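PDB 2QTE: novel immune-type receptor 11 from Ictalurus punctatus, which acts as a bony-fish immune-type receptor and probably mediates allogeneic recognition through an extracellular immunoglobulin variable-type domain. Local coordinates for residues E20-S24 against V71-F76; L6-K12 against G106-F111; D64-S68 against N79-R84; N31-Q37 against E90-V96. The protein carries 1 engineered substitution. One frame throughout, in Å; residues are numbered along the deposited sequence.

Interaction 1 (E20-S24 against V71-F76)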
loop_
_atom_site.group_PDB
_atom_site.type_symbol
_atom_site.label_atom_id
_atom_site.label_comp_id
_atom_site.label_asym_id
_atom_site.label_seq_id
_atom_site.Cartn_x
_atom_site.Cartn_y
_atom_site.Cartn_z
ATOM N N GLU A 20 -7.184 14.443 -1.541
ATOM C CA GLU A 20 -6.835 15.094 -0.309
ATOM C C GLU A 20 -6.153 14.169 0.703
ATOM O O GLU A 20 -6.439 12.986 0.751
ATOM C CB GLU A 20 -8.118 15.626 0.306
ATOM C CG GLU A 20 -8.642 16.919 -0.316
ATOM C CD GLU A 20 -9.752 16.698 -1.320
ATOM O OE1 GLU A 20 -10.004 17.620 -2.145
ATOM O OE2 GLU A 20 -10.376 15.607 -1.289
ATOM N N CYS A 21 -5.229 14.714 1.482
ATOM C CA CYS A 21 -4.658 14.025 2.620
ATOM C C CYS A 21 -4.366 15.106 3.656
ATOM O O CYS A 21 -3.711 16.085 3.334
ATOM C CB CYS A 21 -3.366 13.335 2.230
ATOM S SG CYS A 21 -2.476 12.490 3.579
ATOM N N SER A 22 -4.851 14.949 4.885
ATOM C CA SER A 22 -4.596 15.969 5.916
ATOM C C SER A 22 -3.213 15.823 6.546
ATOM O O SER A 22 -2.628 14.734 6.587
ATOM C CB SER A 22 -5.725 16.023 6.958
ATOM O OG SER A 22 -5.461 16.992 7.977
ATOM N N MET A 23 -2.692 16.943 7.026
ATOM C CA MET A 23 -1.352 17.046 7.571
ATOM C C MET A 23 -1.431 17.117 9.102
ATOM O O MET A 23 -0.476 16.764 9.806
ATOM C CB MET A 23 -0.689 18.321 7.010
ATOM C CG MET A 23 0.795 18.428 7.168
ATOM S SD MET A 23 1.614 17.335 6.026
ATOM C CE MET A 23 2.118 18.441 4.709
ATOM N N SER A 24 -2.579 17.557 9.613
ATOM C CA SER A 24 -2.678 17.937 11.025
ATOM C C SER A 24 -1.981 16.933 11.955
ATOM O O SER A 24 -1.207 17.341 12.831
ATOM C CB SER A 24 -4.123 18.252 11.449
ATOM O OG SER A 24 -5.102 17.552 10.681
ATOM N N VAL A 71 0.948 21.717 -0.583
ATOM C CA VAL A 71 1.529 21.306 0.690
ATOM C C VAL A 71 1.620 22.522 1.607
ATOM O O VAL A 71 2.247 23.522 1.249
ATOM C CB VAL A 71 2.912 20.661 0.500
ATOM C CG1 VAL A 71 3.560 20.282 1.847
ATOM C CG2 VAL A 71 2.800 19.429 -0.495
ATOM N N ASN A 72 0.974 22.433 2.771
ATOM C CA ASN A 72 1.091 23.444 3.811
ATOM C C ASN A 72 0.977 22.828 5.235
ATOM O O ASN A 72 1.206 21.640 5.407
ATOM C CB ASN A 72 0.114 24.609 3.581
ATOM C CG ASN A 72 -1.354 24.193 3.539
ATOM O OD1 ASN A 72 -1.845 23.432 4.382
ATOM N ND2 ASN A 72 -2.077 24.730 2.565
ATOM N N ASP A 73 0.661 23.637 6.241
ATOM C CA ASP A 73 0.496 23.136 7.615
ATOM C C ASP A 73 -0.697 22.192 7.759
ATOM O O ASP A 73 -0.814 21.441 8.742
ATOM C CB ASP A 73 0.327 24.313 8.592
ATOM C CG ASP A 73 1.662 24.870 9.104
ATOM O OD1 ASP A 73 1.676 26.084 9.453
ATOM O OD2 ASP A 73 2.689 24.123 9.160
ATOM N N GLN A 74 -1.602 22.253 6.785
ATOM C CA GLN A 74 -2.853 21.544 6.910
ATOM C C GLN A 74 -3.051 20.513 5.814
ATOM O O GLN A 74 -3.834 19.578 5.998
ATOM C CB GLN A 74 -4.033 22.518 6.986
ATOM C CG GLN A 74 -4.013 23.435 8.264
ATOM C CD GLN A 74 -3.288 24.774 8.040
ATOM O OE1 GLN A 74 -2.061 24.882 8.181
ATOM N NE2 GLN A 74 -4.060 25.798 7.682
ATOM N N LYS A 75 -2.327 20.653 4.702
ATOM C CA LYS A 75 -2.660 19.911 3.483
ATOM C C LYS A 75 -1.493 19.174 2.892
ATOM O O LYS A 75 -0.368 19.661 2.893
ATOM C CB LYS A 75 -3.189 20.873 2.411
ATOM C CG LYS A 75 -4.507 21.527 2.742
ATOM C CD LYS A 75 -4.955 22.449 1.629
ATOM C CE LYS A 75 -6.224 23.157 2.016
ATOM N NZ LYS A 75 -7.010 23.580 0.820
ATOM N N PHE A 76 -1.757 17.999 2.347
ATOM C CA PHE A 76 -0.760 17.341 1.558
ATOM C C PHE A 76 -1.536 16.775 0.377
ATOM O O PHE A 76 -1.647 15.546 0.207
ATOM C CB PHE A 76 -0.094 16.282 2.425
ATOM C CG PHE A 76 1.085 15.609 1.792
ATOM C CD1 PHE A 76 2.239 16.327 1.480
ATOM C CD2 PHE A 76 1.068 14.241 1.537
ATOM C CE1 PHE A 76 3.325 15.717 0.898
ATOM C CE2 PHE A 76 2.169 13.630 0.946
ATOM C CZ PHE A 76 3.296 14.355 0.630
#
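Met23 reaches its side chain into the bend of residues 71-76, so that its terminal CE lies 3.7 Å from Val71 CG1 and 3.8 Å from Phe76 CB. The same methyl approaches the backbone oxygens as well, with CE of Met23 3.3 Å from Lys75 O and 3.4 Å from Asn72 O. A long, flexible, unbranched residue suits this place, because it can thread between the two ends of a turn. Its sulfur SD sits 5.4 Å from the centroid of the Phe76 ring, an oblique Met-aromatic contact. Two backbone hydrogen bonds hold the segments together: Phe76 N to Cys21 O at 2.9 Å, and Met23 N to Gln74 O at 3.1 Å. They flank the single bridge between Ser22 and Lys75, whose side chains point away from the partner segment. The bend shapes itself through an Asx turn, Asn72 OD1 accepting from Gln74 N at 2.7 Å, and through the backbone bond from Asn72 N to Lys75 O at 3.1 Å. In immunoglobulin terms, residues 20-24 follow directly on strand 17-19, the B strand, and residues 71-76 form the turn between the D and E strands, 67-71 and 76-80. Inward, Met23 and Phe76 pack on Leu32 of strand 32-37 and Tyr49 of strand 44-49, while Cys21 is disulfide-bonded to Cys93 of strand 89-97, joining the two sheets of the sandwich.

Interaction 2 (L6-K12 against G106-F111)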
loop_
_atom_site.group_PDB
_atom_site.type_symbol
_atom_site.label_atom_id
_atom_site.label_comp_id
_atom_site.label_asym_id
_atom_site.label_seq_id
_atom_site.Cartn_x
_atom_site.Cartn_y
_atom_site.Cartn_z
ATOM N N LEU A 6 -11.779 4.490 1.355
ATOM C CA LEU A 6 -11.286 5.326 0.317
ATOM C C LEU A 6 -12.409 6.231 -0.149
ATOM O O LEU A 6 -13.573 5.847 -0.160
ATOM C CB LEU A 6 -10.858 4.480 -0.887
ATOM C CG LEU A 6 -9.760 3.451 -0.713
ATOM C CD1 LEU A 6 -9.637 2.711 -2.064
ATOM C CD2 LEU A 6 -8.465 4.173 -0.326
ATOM N N HIS A 7 -12.033 7.435 -0.541
ATOM C CA HIS A 7 -12.915 8.337 -1.262
ATOM C C HIS A 7 -12.992 7.849 -2.713
ATOM O O HIS A 7 -11.998 7.406 -3.235
ATOM C CB HIS A 7 -12.277 9.724 -1.233
ATOM C CG HIS A 7 -12.322 10.393 0.112
ATOM N ND1 HIS A 7 -11.194 10.589 0.890
ATOM C CD2 HIS A 7 -13.360 10.929 0.806
ATOM C CE1 HIS A 7 -11.539 11.212 2.006
ATOM N NE2 HIS A 7 -12.846 11.425 1.982
ATOM N N VAL A 8 -14.171 7.879 -3.343
ATOM C CA VAL A 8 -14.275 7.508 -4.749
ATOM C C VAL A 8 -14.484 8.773 -5.568
ATOM O O VAL A 8 -15.365 9.580 -5.259
ATOM C CB VAL A 8 -15.377 6.458 -5.060
ATOM C CG1 VAL A 8 -15.298 6.024 -6.530
ATOM C CG2 VAL A 8 -15.243 5.229 -4.144
ATOM N N LYS A 9 -13.648 8.963 -6.587
ATOM C CA LYS A 9 -13.709 10.170 -7.412
ATOM C C LYS A 9 -13.874 9.740 -8.851
ATOM O O LYS A 9 -13.049 8.980 -9.379
ATOM C CB LYS A 9 -12.439 10.993 -7.243
ATOM C CG LYS A 9 -12.450 11.869 -5.986
ATOM C CD LYS A 9 -11.806 13.236 -6.211
ATOM C CE LYS A 9 -11.732 14.047 -4.897
ATOM N NZ LYS A 9 -12.857 15.029 -4.706
ATOM N N THR A 10 -14.972 10.184 -9.458
ATOM C CA THR A 10 -15.283 9.860 -10.844
ATOM C C THR A 10 -15.106 11.097 -11.669
ATOM O O THR A 10 -15.702 12.116 -11.384
ATOM C CB THR A 10 -16.715 9.375 -11.003
ATOM O OG1 THR A 10 -16.989 8.375 -10.017
ATOM C CG2 THR A 10 -16.917 8.795 -12.390
ATOM N N VAL A 11 -14.256 11.006 -12.681
ATOM C CA VAL A 11 -13.871 12.146 -13.476
ATOM C C VAL A 11 -13.979 11.777 -14.957
ATOM O O VAL A 11 -13.961 10.595 -15.304
ATOM C CB VAL A 11 -12.412 12.613 -13.157
ATOM C CG1 VAL A 11 -12.242 12.965 -11.664
ATOM C CG2 VAL A 11 -11.368 11.565 -13.611
ATOM N N LYS A 12 -14.106 12.793 -15.818
ATOM C CA LYS A 12 -13.940 12.610 -17.272
ATOM C C LYS A 12 -12.525 13.016 -17.758
ATOM O O LYS A 12 -11.836 13.814 -17.108
ATOM C CB LYS A 12 -14.993 13.428 -18.016
ATOM C CG LYS A 12 -16.410 13.180 -17.503
ATOM C CD LYS A 12 -17.424 14.081 -18.123
ATOM C CE LYS A 12 -18.842 13.447 -18.007
ATOM N NZ LYS A 12 -19.449 13.802 -16.696
ATOM N N GLY A 106 -7.213 7.746 1.312
ATOM C CA GLY A 106 -6.900 7.384 -0.072
ATOM C C GLY A 106 -8.073 7.625 -0.970
ATOM O O GLY A 106 -9.183 7.856 -0.497
ATOM N N THR A 107 -7.846 7.544 -2.276
ATOM C CA THR A 107 -8.885 7.841 -3.238
ATOM C C THR A 107 -8.754 6.825 -4.322
ATOM O O THR A 107 -7.668 6.502 -4.753
ATOM C CB THR A 107 -8.695 9.263 -3.837
ATOM O OG1 THR A 107 -8.934 10.228 -2.818
ATOM C CG2 THR A 107 -9.657 9.534 -4.989
ATOM N N ARG A 108 -9.890 6.322 -4.765
ATOM C CA ARG A 108 -9.943 5.494 -5.933
ATOM C C ARG A 108 -10.438 6.391 -7.062
ATOM O O ARG A 108 -11.590 6.802 -7.060
ATOM C CB ARG A 108 -10.928 4.368 -5.751
ATOM C CG ARG A 108 -10.977 3.479 -7.043
ATOM C CD ARG A 108 -11.428 2.045 -6.717
ATOM N NE ARG A 108 -12.724 2.074 -6.032
ATOM C CZ ARG A 108 -13.892 2.255 -6.644
ATOM N NH1 ARG A 108 -13.965 2.404 -7.956
ATOM N NH2 ARG A 108 -14.995 2.270 -5.937
ATOM N N LEU A 109 -9.549 6.708 -7.984
ATOM C CA LEU A 109 -9.865 7.579 -9.088
ATOM C C LEU A 109 -10.279 6.737 -10.267
ATOM O O LEU A 109 -9.552 5.843 -10.716
ATOM C CB LEU A 109 -8.651 8.475 -9.414
ATOM C CG LEU A 109 -8.842 9.575 -10.476
ATOM C CD1 LEU A 109 -9.649 10.749 -9.902
ATOM C CD2 LEU A 109 -7.471 10.039 -10.957
ATOM N N GLN A 110 -11.468 7.031 -10.790
ATOM C CA GLN A 110 -12.010 6.202 -11.841
ATOM C C GLN A 110 -12.659 7.063 -12.901
ATOM O O GLN A 110 -13.026 8.221 -12.679
ATOM C CB GLN A 110 -13.048 5.218 -11.272
ATOM C CG GLN A 110 -14.402 5.877 -10.986
ATOM C CD GLN A 110 -15.425 4.907 -10.442
ATOM O OE1 GLN A 110 -15.261 3.693 -10.583
ATOM N NE2 GLN A 110 -16.482 5.442 -9.799
ATOM N N PHE A 111 -12.750 6.461 -14.067
ATOM C CA PHE A 111 -13.525 6.997 -15.134
ATOM C C PHE A 111 -14.781 6.160 -15.369
ATOM O O PHE A 111 -14.867 5.020 -14.868
ATOM C CB PHE A 111 -12.639 7.036 -16.355
ATOM C CG PHE A 111 -11.461 7.986 -16.207
ATOM C CD1 PHE A 111 -11.478 9.236 -16.823
ATOM C CD2 PHE A 111 -10.344 7.625 -15.441
ATOM C CE1 PHE A 111 -10.388 10.108 -16.686
ATOM C CE2 PHE A 111 -9.256 8.490 -15.297
ATOM C CZ PHE A 111 -9.279 9.733 -15.924
ATOM O OXT PHE A 111 -15.655 6.708 -16.074
HETATM O O HOH W 1 -15.651 9.659 -16.805
#
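Five backbone hydrogen bonds zip the two strands together in a parallel ladder: His7 N to Gly106 O (2.9 Å), Arg108 N to His7 O (2.8 Å), Lys9 N to Arg108 O (3.0 Å), Gln110 N to Lys9 O (2.9 Å) and Val11 N to Gln110 O (3.0 Å). A side-chain bond from Gln110 NE2 to Thr10 OG1, 3.0 Å, joins polar residues suited to an exposed face, where Val8 CG1 also lies over the Arg108 guanidinium. Glycine suits position 106, because a CB there would clash with Leu6 CD2 as it now lies. Towards the end, Val11 CG1 meets Leu109 CD1 at 3.8 Å, and Val11 CG2 lies over the Phe111 ring, 3.8 Å from its centroid, in a CH-pi contact. Parallel pairing of an N-terminal strand with the last strand, G, is characteristic of V-type immunoglobulin domains. Within this chain strand 7-10 is the outermost of its sheet, and Leu6 just before it makes backbone hydrogen bonds to the second subunit; strand 100-110 pairs on its other side with strand 89-97, and Thr107 and Leu109 pack inward on strand 17-19.

Interaction 3 (D64-S68 against N79-R84)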
loop_
_atom_site.group_PDB
_atom_site.type_symbol
_atom_site.label_atom_id
_atom_site.label_comp_id
_atom_site.label_asym_id
_atom_site.label_seq_id
_atom_site.Cartn_x
_atom_site.Cartn_y
_atom_site.Cartn_z
ATOM N N ASP A 64 5.950 13.742 -15.657
ATOM C CA ASP A 64 4.579 14.202 -15.970
ATOM C C ASP A 64 4.103 15.430 -15.194
ATOM O O ASP A 64 3.539 15.328 -14.078
ATOM C CB ASP A 64 3.543 13.089 -15.848
ATOM C CG ASP A 64 2.284 13.389 -16.671
ATOM O OD1 ASP A 64 1.875 14.558 -16.680
ATOM O OD2 ASP A 64 1.719 12.476 -17.322
ATOM N N SER A 65 4.230 16.566 -15.849
ATOM C CA SER A 65 4.029 17.845 -15.214
ATOM C C SER A 65 2.551 18.208 -15.066
ATOM O O SER A 65 2.239 19.338 -14.670
ATOM C CB SER A 65 4.789 18.904 -16.008
ATOM O OG SER A 65 6.160 18.802 -15.628
ATOM N N ARG A 66 1.639 17.254 -15.363
ATOM C CA ARG A 66 0.209 17.430 -15.034
ATOM C C ARG A 66 -0.055 17.353 -13.523
ATOM O O ARG A 66 -1.019 17.949 -13.058
ATOM C CB ARG A 66 -0.701 16.441 -15.779
ATOM C CG ARG A 66 -0.867 16.777 -17.326
ATOM C CD ARG A 66 -1.568 15.661 -18.131
ATOM N NE ARG A 66 -1.058 14.397 -17.667
ATOM C CZ ARG A 66 -1.785 13.500 -17.019
ATOM N NH1 ARG A 66 -1.184 12.385 -16.581
ATOM N NH2 ARG A 66 -3.088 13.708 -16.828
ATOM N N PHE A 67 0.785 16.602 -12.795
ATOM C CA PHE A 67 0.663 16.447 -11.346
ATOM C C PHE A 67 1.369 17.555 -10.598
ATOM O O PHE A 67 2.424 18.039 -11.035
ATOM C CB PHE A 67 1.217 15.091 -10.870
ATOM C CG PHE A 67 0.394 13.890 -11.356
ATOM C CD1 PHE A 67 0.387 13.532 -12.707
ATOM C CD2 PHE A 67 -0.345 13.154 -10.484
ATOM C CE1 PHE A 67 -0.399 12.410 -13.170
ATOM C CE2 PHE A 67 -1.113 12.036 -10.907
ATOM C CZ PHE A 67 -1.142 11.668 -12.243
ATOM N N SER A 68 0.807 17.918 -9.445
ATOM C CA SER A 68 1.399 18.900 -8.529
ATOM C C SER A 68 0.814 18.570 -7.188
ATOM O O SER A 68 0.057 17.602 -7.060
ATOM C CB SER A 68 1.054 20.341 -8.898
ATOM O OG SER A 68 -0.340 20.556 -8.955
ATOM N N ASN A 79 -2.813 17.143 -6.886
ATOM C CA ASN A 79 -3.667 17.649 -7.964
ATOM C C ASN A 79 -3.242 17.055 -9.313
ATOM O O ASN A 79 -2.080 16.716 -9.502
ATOM C CB ASN A 79 -3.529 19.140 -8.099
ATOM C CG ASN A 79 -3.511 19.848 -6.769
ATOM O OD1 ASN A 79 -4.479 19.744 -6.031
ATOM N ND2 ASN A 79 -2.432 20.567 -6.460
ATOM N N ILE A 80 -4.198 16.911 -10.222
ATOM C CA ILE A 80 -3.919 16.625 -11.638
ATOM C C ILE A 80 -4.634 17.689 -12.470
ATOM O O ILE A 80 -5.818 17.940 -12.234
ATOM C CB ILE A 80 -4.449 15.253 -12.119
ATOM C CG1 ILE A 80 -3.999 14.088 -11.220
ATOM C CG2 ILE A 80 -3.895 14.955 -13.480
ATOM C CD1 ILE A 80 -4.689 14.025 -9.866
ATOM N N ILE A 81 -3.932 18.338 -13.408
ATOM C CA ILE A 81 -4.638 19.235 -14.324
ATOM C C ILE A 81 -4.786 18.443 -15.641
ATOM O O ILE A 81 -3.795 18.010 -16.216
ATOM C CB ILE A 81 -4.011 20.681 -14.414
ATOM C CG1 ILE A 81 -4.286 21.460 -13.091
ATOM C CG2 ILE A 81 -4.697 21.549 -15.541
ATOM C CD1 ILE A 81 -3.398 22.683 -12.868
ATOM N N GLY A 82 -6.005 18.218 -16.101
ATOM C CA GLY A 82 -6.200 17.485 -17.370
ATOM C C GLY A 82 -6.033 15.982 -17.269
ATOM O O GLY A 82 -5.145 15.410 -17.911
ATOM N N ALA A 83 -6.897 15.335 -16.472
ATOM C CA ALA A 83 -6.871 13.854 -16.238
ATOM C C ALA A 83 -6.884 12.983 -17.509
ATOM O O ALA A 83 -7.572 13.317 -18.501
ATOM C CB ALA A 83 -8.037 13.473 -15.326
ATOM N N ARG A 84 -6.112 11.899 -17.510
ATOM C CA ARG A 84 -6.215 10.942 -18.611
ATOM C C ARG A 84 -6.458 9.528 -18.102
ATOM O O ARG A 84 -6.207 9.226 -16.913
ATOM C CB ARG A 84 -5.079 11.034 -19.634
ATOM C CG ARG A 84 -3.650 10.684 -19.224
ATOM C CD ARG A 84 -2.627 11.390 -20.194
ATOM N NE ARG A 84 -3.093 12.744 -20.572
ATOM C CZ ARG A 84 -2.385 13.676 -21.228
ATOM N NH1 ARG A 84 -1.112 13.483 -21.591
ATOM N NH2 ARG A 84 -2.965 14.825 -21.503
#
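Arg66, Asn79 and Ser68 carry most of this contact, which lies at the open end of the D-E beta hairpin, strands 67-71 and 76-80, of the immunoglobulin V domain. Arg66 loses 137 Å² to the other segment. Its NH2 donates to Gly82 O at 2.9 Å, and its backbone O accepts from Ile81 N at 3.0 Å, so one residue ties both the hairpin and the chain beyond it. A long, flat, multiply donating side chain is well chosen here: Arg66 NH1 forms a salt bridge with Asp64 OD2 at 3.0 Å, and NH2 has a second acidic partner in Asp87. The Arg66-Asp87 pair recalls the salt bridge common at the base of V domains. The two negative partners help explain how the guanidinium of Arg84 can lie flat on that of Arg66, centres 4.2 Å apart and planes at 8°, despite the like charges. Further along, Ser68 and Asn79 form an antiparallel hydrogen-bonded pair, Ser68 N to Asn79 O at 3.1 Å and Asn79 N to Ser68 O at 2.9 Å. Their small polar side chains suit a partly exposed face; Asn79 OD1 is taken by Thr18, and Asn79 ND2 donates to Ser68 OG at 3.3 Å. On the buried face, Phe67 and Ile80 meet in a CH-pi contact, with Ile80 CG1 over the ring face, 3.9 Å from the centroid of the Phe67 ring.

Interaction 4 (N31-Q37 against E90-V96)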
loop_
_atom_site.group_PDB
_atom_site.type_symbol
_atom_site.label_atom_id
_atom_site.label_comp_id
_atom_site.label_asym_id
_atom_site.label_seq_id
_atom_site.Cartn_x
_atom_site.Cartn_y
_atom_site.Cartn_z
ATOM N N ASN A 31 8.462 11.448 6.612
ATOM C CA ASN A 31 8.143 10.083 6.157
ATOM C C ASN A 31 6.742 9.986 5.584
ATOM O O ASN A 31 6.121 8.904 5.573
ATOM C CB ASN A 31 8.327 9.034 7.271
ATOM C CG ASN A 31 9.743 8.994 7.813
ATOM O OD1 ASN A 31 10.482 9.952 7.686
ATOM N ND2 ASN A 31 10.115 7.887 8.441
ATOM N N LEU A 32 6.258 11.116 5.080
ATOM C CA LEU A 32 4.930 11.180 4.521
ATOM C C LEU A 32 4.974 11.231 2.985
ATOM O O LEU A 32 5.847 11.901 2.400
ATOM C CB LEU A 32 4.212 12.371 5.099
ATOM C CG LEU A 32 2.827 12.681 4.611
ATOM C CD1 LEU A 32 1.797 11.690 5.143
ATOM C CD2 LEU A 32 2.506 14.087 5.046
ATOM N N ALA A 33 4.071 10.475 2.352
ATOM C CA ALA A 33 4.151 10.248 0.926
ATOM C C ALA A 33 2.841 9.727 0.403
ATOM O O ALA A 33 2.046 9.155 1.155
ATOM C CB ALA A 33 5.270 9.210 0.626
ATOM N N TRP A 34 2.628 9.862 -0.906
ATOM C CA TRP A 34 1.474 9.301 -1.535
ATOM C C TRP A 34 1.977 8.093 -2.290
ATOM O O TRP A 34 3.064 8.126 -2.867
ATOM C CB TRP A 34 0.892 10.290 -2.565
ATOM C CG TRP A 34 -0.088 11.295 -2.038
ATOM C CD1 TRP A 34 0.162 12.579 -1.693
ATOM C CD2 TRP A 34 -1.501 11.085 -1.831
ATOM N NE1 TRP A 34 -1.007 13.193 -1.257
ATOM C CE2 TRP A 34 -2.032 12.288 -1.330
ATOM C CE3 TRP A 34 -2.352 9.996 -2.008
ATOM C CZ2 TRP A 34 -3.375 12.440 -1.048
ATOM C CZ3 TRP A 34 -3.690 10.133 -1.702
ATOM C CH2 TRP A 34 -4.185 11.340 -1.202
ATOM N N TYR A 35 1.225 7.001 -2.247
ATOM C CA TYR A 35 1.614 5.813 -2.999
ATOM C C TYR A 35 0.552 5.669 -4.037
ATOM O O TYR A 35 -0.560 6.041 -3.788
ATOM C CB TYR A 35 1.630 4.579 -2.091
ATOM C CG TYR A 35 2.806 4.623 -1.188
ATOM C CD1 TYR A 35 2.882 5.580 -0.161
ATOM C CD2 TYR A 35 3.870 3.774 -1.377
ATOM C CE1 TYR A 35 3.990 5.651 0.651
ATOM C CE2 TYR A 35 4.995 3.853 -0.581
ATOM C CZ TYR A 35 5.027 4.797 0.426
ATOM O OH TYR A 35 6.127 4.861 1.201
ATOM N N ARG A 36 0.889 5.060 -5.169
ATOM C CA ARG A 36 -0.057 4.919 -6.247
ATOM C C ARG A 36 -0.100 3.445 -6.659
ATOM O O ARG A 36 0.971 2.815 -6.798
ATOM C CB ARG A 36 0.428 5.778 -7.416
ATOM C CG ARG A 36 -0.379 5.688 -8.685
ATOM C CD ARG A 36 0.318 6.546 -9.796
ATOM N NE ARG A 36 -0.430 6.438 -11.058
ATOM C CZ ARG A 36 -0.222 7.220 -12.120
ATOM N NH1 ARG A 36 0.724 8.133 -12.082
ATOM N NH2 ARG A 36 -0.949 7.058 -13.242
ATOM N N GLN A 37 -1.315 2.899 -6.863
ATOM C CA GLN A 37 -1.437 1.534 -7.338
ATOM C C GLN A 37 -2.291 1.562 -8.582
ATOM O O GLN A 37 -3.473 1.877 -8.490
ATOM C CB GLN A 37 -2.166 0.650 -6.309
ATOM C CG GLN A 37 -2.143 -0.843 -6.691
ATOM C CD GLN A 37 -3.230 -1.639 -6.039
ATOM O OE1 GLN A 37 -4.019 -1.092 -5.277
ATOM N NE2 GLN A 37 -3.293 -2.941 -6.353
ATOM N N GLU A 90 -5.598 3.646 -7.560
ATOM C CA GLU A 90 -5.819 4.030 -6.157
ATOM C C GLU A 90 -4.584 4.749 -5.656
ATOM O O GLU A 90 -3.462 4.407 -6.042
ATOM C CB GLU A 90 -6.223 2.825 -5.284
ATOM C CG GLU A 90 -7.366 1.983 -5.891
ATOM C CD GLU A 90 -7.901 0.869 -5.027
ATOM O OE1 GLU A 90 -7.106 0.062 -4.466
ATOM O OE2 GLU A 90 -9.141 0.765 -4.939
ATOM N N TYR A 91 -4.811 5.758 -4.805
ATOM C CA TYR A 91 -3.765 6.583 -4.288
ATOM C C TYR A 91 -3.978 6.629 -2.787
ATOM O O TYR A 91 -5.059 7.026 -2.312
ATOM C CB TYR A 91 -3.840 8.021 -4.858
ATOM C CG TYR A 91 -3.630 8.114 -6.374
ATOM C CD1 TYR A 91 -4.644 7.726 -7.278
ATOM C CD2 TYR A 91 -2.440 8.620 -6.897
ATOM C CE1 TYR A 91 -4.439 7.809 -8.700
ATOM C CE2 TYR A 91 -2.247 8.751 -8.311
ATOM C CZ TYR A 91 -3.239 8.345 -9.184
ATOM O OH TYR A 91 -3.015 8.474 -10.557
ATOM N N PHE A 92 -2.934 6.251 -2.072
ATOM C CA PHE A 92 -2.981 6.103 -0.622
ATOM C C PHE A 92 -1.971 7.083 -0.029
ATOM O O PHE A 92 -0.835 7.146 -0.477
ATOM C CB PHE A 92 -2.534 4.681 -0.207
ATOM C CG PHE A 92 -3.154 3.567 -0.993
ATOM C CD1 PHE A 92 -4.553 3.384 -1.000
ATOM C CD2 PHE A 92 -2.351 2.700 -1.736
ATOM C CE1 PHE A 92 -5.148 2.353 -1.698
ATOM C CE2 PHE A 92 -2.945 1.637 -2.523
ATOM C CZ PHE A 92 -4.342 1.445 -2.478
ATOM N N CYS A 93 -2.376 7.821 0.994
ATOM C CA CYS A 93 -1.501 8.723 1.687
ATOM C C CYS A 93 -1.107 8.040 2.972
ATOM O O CYS A 93 -1.941 7.593 3.710
ATOM C CB CYS A 93 -2.228 10.029 1.980
ATOM S SG CYS A 93 -1.177 11.305 2.595
ATOM N N GLY A 94 0.172 7.945 3.226
ATOM C CA GLY A 94 0.651 7.281 4.405
ATOM C C GLY A 94 1.939 7.809 4.955
ATOM O O GLY A 94 2.722 8.497 4.281
ATOM N N GLU A 95 2.185 7.438 6.193
ATOM C CA GLU A 95 3.381 7.860 6.887
ATOM C C GLU A 95 4.159 6.649 7.408
ATOM O O GLU A 95 3.571 5.809 8.069
ATOM C CB GLU A 95 2.926 8.754 8.044
ATOM C CG GLU A 95 4.037 9.521 8.643
ATOM C CD GLU A 95 3.668 10.209 9.935
ATOM O OE1 GLU A 95 2.497 10.595 10.124
ATOM O OE2 GLU A 95 4.589 10.355 10.752
ATOM N N VAL A 96 5.456 6.526 7.078
ATOM C CA VAL A 96 6.318 5.456 7.634
ATOM C C VAL A 96 6.591 5.766 9.110
ATOM O O VAL A 96 7.017 6.866 9.444
ATOM C CB VAL A 96 7.648 5.246 6.857
ATOM C CG1 VAL A 96 8.706 4.460 7.686
ATOM C CG2 VAL A 96 7.398 4.565 5.526
#
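Strands C (32-37) and F (89-97) pair antiparallel in the sheet that meets the second subunit, and carry on their inner face the cysteine-tryptophan core of the immunoglobulin fold. Paired hydrogen bonds recur at every second residue: Tyr35 N to Phe92 O (2.7 Å) with Phe92 N to Tyr35 O (2.9 Å), and Gln37 N to Glu90 O (2.7 Å) with Glu90 N to Gln37 O (2.9 Å); Ala33 and Gly94 form a like pair. Side chains alternate between two faces. Leu32, Trp34, Arg36, Tyr91, Cys93 and Glu95 share one, whose middle turns to the other sheet: Cys93 is disulfide-bonded to Cys21, and Trp34 NE1 donates to Phe76 O. The broad indole suits this spot because it can roof the disulfide. On the other face, Tyr35, Gln37, Glu90 and Phe92 look to the second subunit. There Gln37 and Glu90 bond reciprocally with Glu90 and Gln37 of the other copy, while Gln37 NE2 also bonds to Lys41 O of its own chain, and Phe92 packs on Pro43 of the second subunit, reminiscent of antibody V-domain pairing. In the core, Cys93 CB stands 3.8 Å from the centroid of the Trp34 six-membered ring, just 2° off its normal, and Cys93 SG lies 4.3 Å from the centroid of the five-membered ring.

In the fold
From the N terminus, residues 6-12 open the longest loop, which interaction 2 closes at residues 106-111, so the other three contacts fall within its span. Residues 20-24 come next, then 31-37 and 64-68; interaction 1 closes at 71-76, interaction 3 at 79-84 and interaction 4 at 90-96. Interaction 3 therefore nests in interaction 4, whereas interaction 1 crosses both. Interactions 1 and 3 lie at opposite ends of one hairpin, their centres about 19 Å apart. The Cys21-Cys93 disulfide joins interactions 1 and 4 across the sandwich. Adjacent strands of one sheet link interactions 2 and 4, and Phe111 packs on Ala83 to bring interactions 2 and 3 together.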